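Local coordinates for protein (glyceraldehyde 3-phosphate dehydrogenase) (Sulfolobus solfataricus, PDB 1B7G) that oxidises D-glyceraldehyde 3-phosphate with phosphate to the acyl phosphate in glycolysis, using NADP in marked preference to NAD, at residues T70-I75 with L98-N103; C149-V154 with I223-K228; K234-V239 with D283-K288. The protein carries 1 engineered substitution. All coordinates share one frame; numbering follows the deposited sequence.

Contact 1: residues T70-I75 with L98-N103; sequences TVEDLI and LQLQRN. Unlike the reference sequence in segment 70-75: E72 (reference Asp), D73 (reference Tyr).
With chi1 of I75 at -64°, CG1 lies beside the backbone N and the CG2 branch is left to face L100 and R102; R102 in turn folds back at chi2 (-73°), which brings its stem against that methyl. The contact belongs to the dinucleotide-binding, Rossmann-type domain, where helix 71-77 packs beside the C-terminal end of helix 89-99 as the chain turns into strand 103-106. I75 CG2 is met by two neighbours, CG of R102 at 3.8 Å and CD1 of L100 at 3.9 Å. The same CD1 of L100 also lies 3.9 Å from CG of E72, with the two side chains at about a right angle; only the aliphatic part of the glutamate is used. L100 is the first residue to leave helical geometry, and Q101, at positive phi, closes the helix as the C' residue of a Schellman motif, with the amide of R102 bonded back to O of Y97. The other helix begins with a capping box: T70 OG1 accepts from N of D73, and D73 OD2 accepts in return from N of T70. Arginine suits its place because a long apolar stem can lie against isoleucine while the guanidinium reaches carbonyls beyond. R102 NH2 bonds O of K76, whereas R102 NE makes a weak, bent bond to O of I75, 3.3 Å long with an angle of 128° at the hydrogen.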
ATOM      1  N   THR A  70     -16.160  24.616  14.946  1.00 43.30           N
ATOM      2  CA  THR A  70     -16.635  23.455  15.692  1.00 47.15           C
ATOM      3  C   THR A  70     -17.227  22.429  14.720  1.00 46.23           C
ATOM      4  O   THR A  70     -17.462  22.749  13.550  1.00 43.94           O
ATOM      5  CB  THR A  70     -17.775  23.867  16.655  1.00 39.72           C
ATOM      6  OG1 THR A  70     -18.859  24.352  15.840  1.00 45.95           O
ATOM      7  CG2 THR A  70     -17.309  24.939  17.617  1.00 48.34           C
ATOM      8  N   VAL A  71     -17.644  21.275  15.260  1.00 41.86           N
ATOM      9  CA  VAL A  71     -18.328  20.316  14.377  1.00 36.75           C
ATOM     10  C   VAL A  71     -19.661  20.883  13.946  1.00 32.39           C
ATOM     11  O   VAL A  71     -20.057  20.812  12.772  1.00 37.26           O
ATOM     12  CB  VAL A  71     -18.490  18.944  15.068  1.00 40.50           C
ATOM     13  CG1 VAL A  71     -19.141  17.950  14.110  1.00 35.61           C
ATOM     14  CG2 VAL A  71     -17.139  18.430  15.522  1.00 34.80           C
ATOM     15  N   GLU A  72     -20.354  21.562  14.861  1.00 33.02           N
ATOM     16  CA  GLU A  72     -21.601  22.231  14.566  1.00 37.04           C
ATOM     17  C   GLU A  72     -21.455  23.242  13.433  1.00 36.68           C
ATOM     18  O   GLU A  72     -22.334  23.358  12.573  1.00 35.39           O
ATOM     19  CB  GLU A  72     -22.172  22.941  15.790  1.00 45.91           C
ATOM     20  CG  GLU A  72     -22.832  22.012  16.798  1.00 61.10           C
ATOM     21  CD  GLU A  72     -21.825  21.275  17.657  1.00 69.39           C
ATOM     22  OE1 GLU A  72     -20.612  21.537  17.530  1.00 68.80           O
ATOM     23  OE2 GLU A  72     -22.272  20.429  18.470  1.00 80.80           O
ATOM     24  N   ASP A  73     -20.369  24.003  13.443  1.00 38.68           N
ATOM     25  CA  ASP A  73     -20.117  24.955  12.370  1.00 35.42           C
ATOM     26  C   ASP A  73     -20.102  24.228  11.026  1.00 39.01           C
ATOM     27  O   ASP A  73     -20.835  24.635  10.108  1.00 36.76           O
ATOM     28  CB  ASP A  73     -18.777  25.668  12.557  1.00 39.05           C
ATOM     29  CG  ASP A  73     -18.873  26.711  13.679  1.00 32.32           C
ATOM     30  OD1 ASP A  73     -19.985  27.193  13.929  1.00 36.14           O
ATOM     31  OD2 ASP A  73     -17.838  26.966  14.300  1.00 37.65           O
ATOM     32  N   LEU A  74     -19.290  23.168  10.980  1.00 36.83           N
ATOM     33  CA  LEU A  74     -19.108  22.360   9.773  1.00 34.11           C
ATOM     34  C   LEU A  74     -20.459  21.846   9.316  1.00 29.21           C
ATOM     35  O   LEU A  74     -20.827  21.953   8.155  1.00 34.36           O
ATOM     36  CB  LEU A  74     -18.135  21.187  10.012  1.00 39.64           C
ATOM     37  CG  LEU A  74     -18.074  20.110   8.925  1.00 39.57           C
ATOM     38  CD1 LEU A  74     -17.580  20.670   7.595  1.00 38.05           C
ATOM     39  CD2 LEU A  74     -17.173  18.930   9.315  1.00 33.76           C
ATOM     40  N   ILE A  75     -21.244  21.383  10.301  1.00 34.18           N
ATOM     41  CA  ILE A  75     -22.579  20.885  10.047  1.00 37.99           C
ATOM     42  C   ILE A  75     -23.473  21.954   9.452  1.00 38.49           C
ATOM     43  O   ILE A  75     -24.100  21.746   8.405  1.00 34.51           O
ATOM     44  CB  ILE A  75     -23.201  20.267  11.334  1.00 30.16           C
ATOM     45  CG1 ILE A  75     -22.379  19.042  11.739  1.00 35.50           C
ATOM     46  CG2 ILE A  75     -24.633  19.845  11.004  1.00 36.96           C
ATOM     47  CD1 ILE A  75     -22.511  18.609  13.179  1.00 39.75           C
ATOM     48  N   LEU A  98     -30.311  16.676  13.433  1.00 42.48           N
ATOM     49  CA  LEU A  98     -31.737  16.962  13.368  1.00 43.48           C
ATOM     50  C   LEU A  98     -32.057  18.403  13.786  1.00 43.32           C
ATOM     51  O   LEU A  98     -32.921  19.063  13.183  1.00 40.42           O
ATOM     52  CB  LEU A  98     -32.530  16.036  14.296  1.00 45.84           C
ATOM     53  CG  LEU A  98     -32.896  14.674  13.712  1.00 49.65           C
ATOM     54  CD1 LEU A  98     -33.286  13.724  14.839  1.00 47.15           C
ATOM     55  CD2 LEU A  98     -33.983  14.826  12.670  1.00 52.05           C
ATOM     56  N   GLN A  99     -31.422  18.823  14.867  1.00 39.13           N
ATOM     57  CA  GLN A  99     -31.671  20.165  15.414  1.00 49.08           C
ATOM     58  C   GLN A  99     -31.081  21.236  14.503  1.00 48.34           C
ATOM     59  O   GLN A  99     -31.636  22.323  14.340  1.00 47.14           O
ATOM     60  CB  GLN A  99     -31.118  20.300  16.833  1.00 46.66           C
ATOM     61  CG  GLN A  99     -29.610  20.443  16.893  1.00 70.01           C
ATOM     62  CD  GLN A  99     -29.121  21.093  18.170  1.00 78.63           C
ATOM     63  OE1 GLN A  99     -28.885  20.411  19.174  1.00 83.53           O
ATOM     64  NE2 GLN A  99     -28.958  22.415  18.133  1.00 79.33           N
ATOM     65  N   LEU A 100     -29.994  20.883  13.822  1.00 45.00           N
ATOM     66  CA  LEU A 100     -29.358  21.773  12.866  1.00 44.50           C
ATOM     67  C   LEU A 100     -29.903  21.533  11.469  1.00 42.86           C
ATOM     68  O   LEU A 100     -29.429  22.105  10.493  1.00 43.58           O
ATOM     69  CB  LEU A 100     -27.843  21.678  12.923  1.00 35.59           C
ATOM     70  CG  LEU A 100     -27.196  22.007  14.276  1.00 42.05           C
ATOM     71  CD1 LEU A 100     -25.707  21.732  14.243  1.00 43.15           C
ATOM     72  CD2 LEU A 100     -27.471  23.476  14.611  1.00 46.44           C
ATOM     73  N   GLN A 101     -30.967  20.749  11.378  1.00 38.30           N
ATOM     74  CA  GLN A 101     -31.678  20.483  10.146  1.00 37.19           C
ATOM     75  C   GLN A 101     -30.815  20.118   8.961  1.00 41.73           C
ATOM     76  O   GLN A 101     -30.958  20.635   7.848  1.00 40.60           O
ATOM     77  CB  GLN A 101     -32.595  21.694   9.845  1.00 55.47           C
ATOM     78  CG  GLN A 101     -33.584  21.977  10.981  1.00 56.63           C
ATOM     79  CD  GLN A 101     -34.293  23.310  10.798  1.00 67.81           C
ATOM     80  OE1 GLN A 101     -34.353  23.838   9.678  1.00 65.26           O
ATOM     81  NE2 GLN A 101     -34.828  23.867  11.878  1.00 68.88           N
ATOM     82  N   ARG A 102     -29.917  19.109   9.116  1.00 40.23           N
ATOM     83  CA  ARG A 102     -29.071  18.700   7.989  1.00 37.04           C
ATOM     84  C   ARG A 102     -29.206  17.199   7.717  1.00 39.30           C
ATOM     85  O   ARG A 102     -29.186  16.436   8.673  1.00 33.22           O
ATOM     86  CB  ARG A 102     -27.611  19.034   8.300  1.00 39.92           C
ATOM     87  CG  ARG A 102     -27.337  20.535   8.405  1.00 48.78           C
ATOM     88  CD  ARG A 102     -27.373  21.209   7.045  1.00 46.73           C
ATOM     89  NE  ARG A 102     -27.050  22.625   7.108  1.00 50.64           N
ATOM     90  CZ  ARG A 102     -27.919  23.627   7.197  1.00 52.07           C
ATOM     91  NH1 ARG A 102     -29.227  23.416   7.230  1.00 51.82           N
ATOM     92  NH2 ARG A 102     -27.472  24.879   7.246  1.00 58.67           N
ATOM     93  N   ASN A 103     -29.365  16.815   6.452  1.00 36.93           N
ATOM     94  CA  ASN A 103     -29.436  15.422   6.041  1.00 35.95           C
ATOM     95  C   ASN A 103     -28.098  14.745   6.405  1.00 38.69           C
ATOM     96  O   ASN A 103     -27.092  15.452   6.514  1.00 30.25           O
ATOM     97  CB  ASN A 103     -29.662  15.293   4.542  1.00 29.61           C
ATOM     98  CG  ASN A 103     -31.069  15.578   4.066  1.00 34.06           C
ATOM     99  OD1 ASN A 103     -31.915  16.043   4.823  1.00 33.30           O
ATOM    100  ND2 ASN A 103     -31.370  15.281   2.806  1.00 30.10           N
TER

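Contact 2: residues C149-V154 with I223-K228; sequences CTVNKV and INITLK
This is a small, wholly apolar helix-on-sheet contact, buried where the last turn of helix 139-152 lies against the end of strand 219-227. V151 carries it from the helix side, directing its side chain at the strand and giving one methyl to each of two residues. CG1 touches CD2 of L227 at 3.7 Å, the closer of the two meetings, and CG2 stands 4.3 Å from CD1 of I225. The valine's torsion decides which branch meets which partner: at chi1 167°, CG1 points to L227 and CG2, anti to the carbonyl carbon, to I225. I225 and L227 are alternate residues of an extended strand, so both turn the same face to the helix. The strand lies within the mixed sheet of the C-terminal, catalytic domain of glyceraldehyde-3-phosphate dehydrogenases, bonded through its backbone to strands 157-167 and 291-298. A short, beta-branched valine probably lets the helix lie near the sheet, while leucine, crossing it at about a right angle, extends a methyl from farther down the strand. Near the helix end, N152 OD1 accepts from N of V157, tying it to the start of the next strand, and C149 SG is joined to C123 SG by a disulfide.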
ATOM      1  N   CYS A 149     -27.951  -9.003  -4.993  1.00 27.54           N
ATOM      2  CA  CYS A 149     -28.784  -8.247  -5.978  1.00 30.12           C
ATOM      3  C   CYS A 149     -28.334  -8.454  -7.398  1.00 27.69           C
ATOM      4  O   CYS A 149     -29.181  -8.722  -8.285  1.00 29.59           O
ATOM      5  CB  CYS A 149     -28.909  -6.791  -5.588  1.00 27.87           C
ATOM      6  SG  CYS A 149     -29.652  -6.502  -4.000  1.00 26.17           S
ATOM      7  N   THR A 150     -27.047  -8.710  -7.663  1.00 28.22           N
ATOM      8  CA  THR A 150     -26.597  -9.084  -8.986  1.00 22.08           C
ATOM      9  C   THR A 150     -27.019 -10.504  -9.384  1.00 33.29           C
ATOM     10  O   THR A 150     -27.484 -10.682 -10.535  1.00 30.89           O
ATOM     11  CB  THR A 150     -25.061  -8.988  -9.143  1.00 22.31           C
ATOM     12  OG1 THR A 150     -24.679  -7.650  -8.786  1.00 27.28           O
ATOM     13  CG2 THR A 150     -24.594  -9.359 -10.530  1.00 18.09           C
ATOM     14  N   VAL A 151     -26.855 -11.513  -8.539  1.00 25.58           N
ATOM     15  CA  VAL A 151     -27.191 -12.894  -8.885  1.00 30.91           C
ATOM     16  C   VAL A 151     -28.686 -13.059  -9.148  1.00 30.25           C
ATOM     17  O   VAL A 151     -29.103 -13.854  -9.996  1.00 28.75           O
ATOM     18  CB  VAL A 151     -26.723 -13.911  -7.834  1.00 22.08           C
ATOM     19  CG1 VAL A 151     -27.328 -15.292  -8.021  1.00 25.48           C
ATOM     20  CG2 VAL A 151     -25.162 -14.062  -7.909  1.00 20.85           C
ATOM     21  N   ASN A 152     -29.491 -12.322  -8.419  1.00 29.39           N
ATOM     22  CA  ASN A 152     -30.917 -12.203  -8.436  1.00 33.30           C
ATOM     23  C   ASN A 152     -31.439 -11.852  -9.811  1.00 35.12           C
ATOM     24  O   ASN A 152     -32.500 -12.322 -10.185  1.00 32.62           O
ATOM     25  CB  ASN A 152     -31.409 -11.212  -7.363  1.00 35.54           C
ATOM     26  CG  ASN A 152     -32.872 -11.339  -7.014  1.00 53.83           C
ATOM     27  OD1 ASN A 152     -33.368 -12.270  -6.353  1.00 33.13           O
ATOM     28  ND2 ASN A 152     -33.642 -10.332  -7.441  1.00 38.58           N
ATOM     29  N   LYS A 153     -30.648 -11.199 -10.656  1.00 34.89           N
ATOM     30  CA  LYS A 153     -31.014 -10.968 -12.039  1.00 36.92           C
ATOM     31  C   LYS A 153     -31.049 -12.251 -12.860  1.00 40.06           C
ATOM     32  O   LYS A 153     -31.693 -12.317 -13.925  1.00 41.03           O
ATOM     33  CB  LYS A 153     -30.022 -10.002 -12.674  1.00 30.40           C
ATOM     34  CG  LYS A 153     -30.035  -8.605 -12.081  1.00 30.00           C
ATOM     35  CD  LYS A 153     -29.097  -7.669 -12.869  1.00 38.63           C
ATOM     36  CE  LYS A 153     -28.859  -6.388 -12.081  1.00 44.19           C
ATOM     37  NZ  LYS A 153     -28.523  -5.215 -12.925  1.00 62.87           N
ATOM     38  N   VAL A 154     -30.302 -13.265 -12.472  1.00 36.61           N
ATOM     39  CA  VAL A 154     -30.275 -14.523 -13.215  1.00 34.41           C
ATOM     40  C   VAL A 154     -31.432 -15.401 -12.743  1.00 41.40           C
ATOM     41  O   VAL A 154     -32.137 -15.963 -13.586  1.00 38.63           O
ATOM     42  CB  VAL A 154     -28.937 -15.245 -13.080  1.00 34.74           C
ATOM     43  CG1 VAL A 154     -28.980 -16.614 -13.737  1.00 37.02           C
ATOM     44  CG2 VAL A 154     -27.841 -14.382 -13.680  1.00 33.34           C
ATOM     45  N   ILE A 223     -19.746 -18.481   0.345  1.00 22.21           N
ATOM     46  CA  ILE A 223     -21.207 -18.394   0.337  1.00 26.72           C
ATOM     47  C   ILE A 223     -21.913 -19.472  -0.468  1.00 19.44           C
ATOM     48  O   ILE A 223     -21.368 -20.121  -1.312  1.00 20.81           O
ATOM     49  CB  ILE A 223     -21.739 -17.048  -0.196  1.00 31.00           C
ATOM     50  CG1 ILE A 223     -21.392 -16.967  -1.684  1.00 26.75           C
ATOM     51  CG2 ILE A 223     -21.199 -15.843   0.555  1.00 39.12           C
ATOM     52  CD1 ILE A 223     -22.315 -15.960  -2.380  1.00 51.84           C
ATOM     53  N   ASN A 224     -23.129 -19.690   0.027  1.00 21.88           N
ATOM     54  CA  ASN A 224     -23.984 -20.715  -0.572  1.00 24.45           C
ATOM     55  C   ASN A 224     -25.354 -20.054  -0.813  1.00 23.15           C
ATOM     56  O   ASN A 224     -26.023 -19.694   0.137  1.00 26.49           O
ATOM     57  CB  ASN A 224     -24.103 -21.903   0.363  1.00 25.72           C
ATOM     58  CG  ASN A 224     -25.075 -22.958  -0.150  1.00 49.64           C
ATOM     59  OD1 ASN A 224     -26.249 -22.747  -0.474  1.00 58.13           O
ATOM     60  ND2 ASN A 224     -24.562 -24.181  -0.236  1.00 46.24           N
ATOM     61  N   ILE A 225     -25.685 -20.001  -2.103  1.00 24.72           N
ATOM     62  CA  ILE A 225     -26.956 -19.350  -2.478  1.00 25.02           C
ATOM     63  C   ILE A 225     -27.899 -20.417  -3.048  1.00 23.09           C
ATOM     64  O   ILE A 225     -27.491 -21.306  -3.788  1.00 25.47           O
ATOM     65  CB  ILE A 225     -26.700 -18.273  -3.554  1.00 28.52           C
ATOM     66  CG1 ILE A 225     -25.836 -17.104  -3.046  1.00 33.53           C
ATOM     67  CG2 ILE A 225     -28.021 -17.702  -4.098  1.00 37.39           C
ATOM     68  CD1 ILE A 225     -25.291 -16.274  -4.209  1.00 34.72           C
ATOM     69  N   THR A 226     -29.189 -20.319  -2.642  1.00 23.32           N
ATOM     70  CA  THR A 226     -30.172 -21.220  -3.253  1.00 25.66           C
ATOM     71  C   THR A 226     -31.119 -20.354  -4.105  1.00 24.64           C
ATOM     72  O   THR A 226     -31.580 -19.337  -3.586  1.00 30.53           O
ATOM     73  CB  THR A 226     -31.017 -21.990  -2.223  1.00 31.13           C
ATOM     74  OG1 THR A 226     -30.132 -22.667  -1.356  1.00 34.30           O
ATOM     75  CG2 THR A 226     -31.957 -22.970  -2.933  1.00 34.74           C
ATOM     76  N   LEU A 227     -31.198 -20.651  -5.380  1.00 32.45           N
ATOM     77  CA  LEU A 227     -32.014 -19.884  -6.320  1.00 31.93           C
ATOM     78  C   LEU A 227     -33.392 -20.516  -6.545  1.00 37.31           C
ATOM     79  O   LEU A 227     -33.627 -21.696  -6.273  1.00 34.21           O
ATOM     80  CB  LEU A 227     -31.296 -19.819  -7.681  1.00 31.84           C
ATOM     81  CG  LEU A 227     -29.848 -19.317  -7.612  1.00 27.12           C
ATOM     82  CD1 LEU A 227     -29.153 -19.452  -8.945  1.00 25.56           C
ATOM     83  CD2 LEU A 227     -29.824 -17.884  -7.103  1.00 24.42           C
ATOM     84  N   LYS A 228     -34.308 -19.728  -7.096  1.00 31.94           N
ATOM     85  CA  LYS A 228     -35.681 -20.224  -7.291  1.00 37.26           C
ATOM     86  C   LYS A 228     -35.703 -21.287  -8.361  1.00 37.65           C
ATOM     87  O   LYS A 228     -36.407 -22.292  -8.314  1.00 39.54           O
ATOM     88  CB  LYS A 228     -36.564 -19.024  -7.637  1.00 39.64           C
ATOM     89  CG  LYS A 228     -37.893 -19.370  -8.313  1.00 56.35           C
ATOM     90  CD  LYS A 228     -38.987 -18.461  -7.760  1.00 53.63           C
ATOM     91  CE  LYS A 228     -40.072 -18.184  -8.785  1.00 61.26           C
ATOM     92  NZ  LYS A 228     -41.261 -17.557  -8.142  1.00 59.69           N
TER

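Contact 3: residues K234-V239 with D283-K288; sequences KDILSV and DSIYVK
Apolar contacts alone join I236 and L237 to I285 and V287, packing helix 233-241 on strand 278-288 in the mixed sheet of the C-terminal domain; no hydrogen bond crosses between the segments. Three methyl or methylene meetings make up the interface. I236 points its side chain at the strand and serves both partners: CG1 approaches CG2 of V287 at 3.8 Å, and CG2 faces CG2 of I285 at 4.1 Å. Its first torsion (chi1 -65°) assigns the branches: CG2 lies anti to the backbone N and faces I285, while CG1, beside that N, faces V287. Isoleucine suits this position, since its two unequal branches can address two partners at once. L237, one residue on, reaches the edge of the patch with CD1, which lies 3.9 Å from CD1 of I285, the leucine and isoleucine side chains crossing at about a right angle. L248 of strand 246-249 touches both L237 and I285 there.

I285 and V287 point at the helix while Y286 between them points away. The backbone of V287 has the angles of an extended strand, which a beta-branched residue fits well, and its side chain is short where I236 CB itself comes within 4.0 Å of V287 CG2.

Polar bonds of segment 283-288 go to other parts of the chain. The backbone of Y286 pairs with M293 on the adjoining strand, D283 OD2 bonds OG of S251, and S284 OG bonds both O of F281 and N of M295.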
ATOM      1  N   LYS A 234     -22.700 -20.437 -16.932  1.00 45.48           N
ATOM      2  CA  LYS A 234     -22.441 -19.391 -17.900  1.00 45.49           C
ATOM      3  C   LYS A 234     -23.297 -18.150 -17.649  1.00 41.50           C
ATOM      4  O   LYS A 234     -22.807 -17.035 -17.864  1.00 39.17           O
ATOM      5  CB  LYS A 234     -22.643 -19.891 -19.333  1.00 47.02           C
ATOM      6  CG  LYS A 234     -24.056 -20.414 -19.598  1.00 66.31           C
ATOM      7  CD  LYS A 234     -24.186 -20.945 -21.020  1.00 72.54           C
ATOM      8  CE  LYS A 234     -25.238 -22.045 -21.101  1.00 77.11           C
ATOM      9  NZ  LYS A 234     -25.229 -22.719 -22.431  1.00 78.18           N
ATOM     10  N   ASP A 235     -24.534 -18.298 -17.212  1.00 38.89           N
ATOM     11  CA  ASP A 235     -25.355 -17.119 -16.902  1.00 41.41           C
ATOM     12  C   ASP A 235     -24.949 -16.436 -15.605  1.00 40.45           C
ATOM     13  O   ASP A 235     -24.928 -15.195 -15.557  1.00 40.26           O
ATOM     14  CB  ASP A 235     -26.840 -17.518 -16.897  1.00 44.48           C
ATOM     15  CG  ASP A 235     -27.247 -17.832 -18.349  1.00 56.02           C
ATOM     16  OD1 ASP A 235     -26.539 -17.355 -19.272  1.00 48.74           O
ATOM     17  OD2 ASP A 235     -28.243 -18.538 -18.534  1.00 49.43           O
ATOM     18  N   ILE A 236     -24.528 -17.204 -14.602  1.00 37.53           N
ATOM     19  CA  ILE A 236     -24.065 -16.592 -13.339  1.00 33.37           C
ATOM     20  C   ILE A 236     -22.761 -15.840 -13.576  1.00 31.78           C
ATOM     21  O   ILE A 236     -22.501 -14.734 -13.131  1.00 32.69           O
ATOM     22  CB  ILE A 236     -23.780 -17.721 -12.321  1.00 32.43           C
ATOM     23  CG1 ILE A 236     -25.088 -18.442 -11.974  1.00 37.31           C
ATOM     24  CG2 ILE A 236     -23.091 -17.209 -11.073  1.00 37.07           C
ATOM     25  CD1 ILE A 236     -26.190 -17.510 -11.513  1.00 27.11           C
ATOM     26  N   LEU A 237     -21.898 -16.507 -14.336  1.00 27.93           N
ATOM     27  CA  LEU A 237     -20.587 -16.022 -14.671  1.00 33.33           C
ATOM     28  C   LEU A 237     -20.710 -14.763 -15.511  1.00 33.56           C
ATOM     29  O   LEU A 237     -20.021 -13.770 -15.281  1.00 33.42           O
ATOM     30  CB  LEU A 237     -19.782 -17.098 -15.433  1.00 33.51           C
ATOM     31  CG  LEU A 237     -18.377 -16.660 -15.879  1.00 40.20           C
ATOM     32  CD1 LEU A 237     -17.556 -16.223 -14.674  1.00 32.27           C
ATOM     33  CD2 LEU A 237     -17.653 -17.765 -16.636  1.00 40.37           C
ATOM     34  N   SER A 238     -21.660 -14.806 -16.469  1.00 33.76           N
ATOM     35  CA  SER A 238     -21.827 -13.601 -17.305  1.00 32.86           C
ATOM     36  C   SER A 238     -22.319 -12.430 -16.515  1.00 26.79           C
ATOM     37  O   SER A 238     -21.793 -11.308 -16.732  1.00 32.42           O
ATOM     38  CB  SER A 238     -22.698 -13.932 -18.525  1.00 38.27           C
ATOM     39  OG  SER A 238     -23.397 -12.780 -18.938  1.00 47.02           O
ATOM     40  N   VAL A 239     -23.208 -12.538 -15.510  1.00 29.22           N
ATOM     41  CA  VAL A 239     -23.562 -11.314 -14.800  1.00 28.23           C
ATOM     42  C   VAL A 239     -22.392 -10.890 -13.908  1.00 32.81           C
ATOM     43  O   VAL A 239     -22.108  -9.704 -13.746  1.00 34.54           O
ATOM     44  CB  VAL A 239     -24.815 -11.294 -13.933  1.00 29.12           C
ATOM     45  CG1 VAL A 239     -26.085 -11.239 -14.763  1.00 46.02           C
ATOM     46  CG2 VAL A 239     -24.892 -12.451 -12.945  1.00 31.73           C
ATOM     47  N   ASP A 283     -12.579 -19.337 -10.207  1.00 28.73           N
ATOM     48  CA  ASP A 283     -12.523 -20.790 -10.105  1.00 30.53           C
ATOM     49  C   ASP A 283     -13.418 -21.292  -8.977  1.00 30.11           C
ATOM     50  O   ASP A 283     -13.691 -22.495  -8.968  1.00 27.00           O
ATOM     51  CB  ASP A 283     -11.081 -21.246  -9.799  1.00 32.32           C
ATOM     52  CG  ASP A 283     -10.186 -21.249 -11.011  1.00 37.65           C
ATOM     53  OD1 ASP A 283     -10.605 -20.803 -12.099  1.00 42.29           O
ATOM     54  OD2 ASP A 283      -9.026 -21.706 -10.902  1.00 41.62           O
ATOM     55  N   SER A 284     -13.864 -20.412  -8.087  1.00 25.65           N
ATOM     56  CA  SER A 284     -14.712 -20.744  -6.984  1.00 22.75           C
ATOM     57  C   SER A 284     -16.235 -20.927  -7.412  1.00 23.93           C
ATOM     58  O   SER A 284     -16.965 -21.517  -6.640  1.00 25.06           O
ATOM     59  CB  SER A 284     -14.658 -19.780  -5.823  1.00 28.02           C
ATOM     60  OG  SER A 284     -15.465 -18.642  -5.982  1.00 25.80           O
ATOM     61  N   ILE A 285     -16.613 -20.249  -8.475  1.00 23.70           N
ATOM     62  CA  ILE A 285     -17.977 -20.224  -8.938  1.00 29.84           C
ATOM     63  C   ILE A 285     -18.483 -21.608  -9.298  1.00 33.87           C
ATOM     64  O   ILE A 285     -18.229 -22.164 -10.359  1.00 30.91           O
ATOM     65  CB  ILE A 285     -18.197 -19.230 -10.090  1.00 33.57           C
ATOM     66  CG1 ILE A 285     -17.847 -17.798  -9.608  1.00 23.88           C
ATOM     67  CG2 ILE A 285     -19.671 -19.317 -10.517  1.00 30.16           C
ATOM     68  CD1 ILE A 285     -17.814 -16.813 -10.813  1.00 28.28           C
ATOM     69  N   TYR A 286     -19.305 -22.125  -8.391  1.00 38.29           N
ATOM     70  CA  TYR A 286     -19.902 -23.453  -8.528  1.00 39.03           C
ATOM     71  C   TYR A 286     -21.415 -23.382  -8.688  1.00 42.23           C
ATOM     72  O   TYR A 286     -22.135 -22.970  -7.780  1.00 42.55           O
ATOM     73  CB  TYR A 286     -19.492 -24.257  -7.305  1.00 34.55           C
ATOM     74  CG  TYR A 286     -20.106 -25.621  -7.149  1.00 44.39           C
ATOM     75  CD1 TYR A 286     -21.437 -25.802  -6.786  1.00 52.78           C
ATOM     76  CD2 TYR A 286     -19.330 -26.750  -7.343  1.00 44.90           C
ATOM     77  CE1 TYR A 286     -21.982 -27.071  -6.645  1.00 57.67           C
ATOM     78  CE2 TYR A 286     -19.857 -28.023  -7.199  1.00 51.76           C
ATOM     79  CZ  TYR A 286     -21.175 -28.174  -6.844  1.00 57.72           C
ATOM     80  OH  TYR A 286     -21.671 -29.453  -6.713  1.00 62.68           O
ATOM     81  N   VAL A 287     -21.905 -23.766  -9.862  1.00 39.70           N
ATOM     82  CA  VAL A 287     -23.319 -23.738 -10.175  1.00 40.68           C
ATOM     83  C   VAL A 287     -23.796 -25.148 -10.508  1.00 44.47           C
ATOM     84  O   VAL A 287     -23.244 -25.805 -11.388  1.00 43.82           O
ATOM     85  CB  VAL A 287     -23.603 -22.809 -11.372  1.00 35.93           C
ATOM     86  CG1 VAL A 287     -25.103 -22.727 -11.610  1.00 46.81           C
ATOM     87  CG2 VAL A 287     -22.959 -21.439 -11.165  1.00 26.40           C
ATOM     88  N   LYS A 288     -24.749 -25.614  -9.712  1.00 46.68           N
ATOM     89  CA  LYS A 288     -25.394 -26.888  -9.971  1.00 47.36           C
ATOM     90  C   LYS A 288     -26.899 -26.794  -9.711  1.00 45.48           C
ATOM     91  O   LYS A 288     -27.349 -26.768  -8.570  1.00 48.65           O
ATOM     92  CB  LYS A 288     -24.829 -28.065  -9.182  1.00 48.15           C
ATOM     93  CG  LYS A 288     -25.313 -29.389  -9.794  1.00 52.59           C
ATOM     94  CD  LYS A 288     -24.892 -30.593  -8.974  1.00 57.96           C
ATOM     95  CE  LYS A 288     -25.067 -31.857  -9.828  1.00 64.06           C
ATOM     96  NZ  LYS A 288     -25.451 -33.025  -8.983  1.00 77.86           N
TER

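Contacts 2 and 3 are neighbours in the C-terminal domain, their centres about 10 Å apart, and both pack helices on the same mixed sheet. V154 joins them: its CG1 lies 3.7 Å from CD1 of I236, and its CG2 3.6 Å from CG2 of V239. Strand 219-227 of contact 2 leads into helix 233-241 of contact 3. Contact 1 stands apart in the nucleotide-binding domain, on the other side of the chain's centre, its centre about 41 Å from that of contact 2 and 47 Å from that of contact 3. All three lie away from the annotated sites, although helix 139-152 and strand 219-227 begin at C139, the probable nucleophile, and H219, its catalytic-site partner.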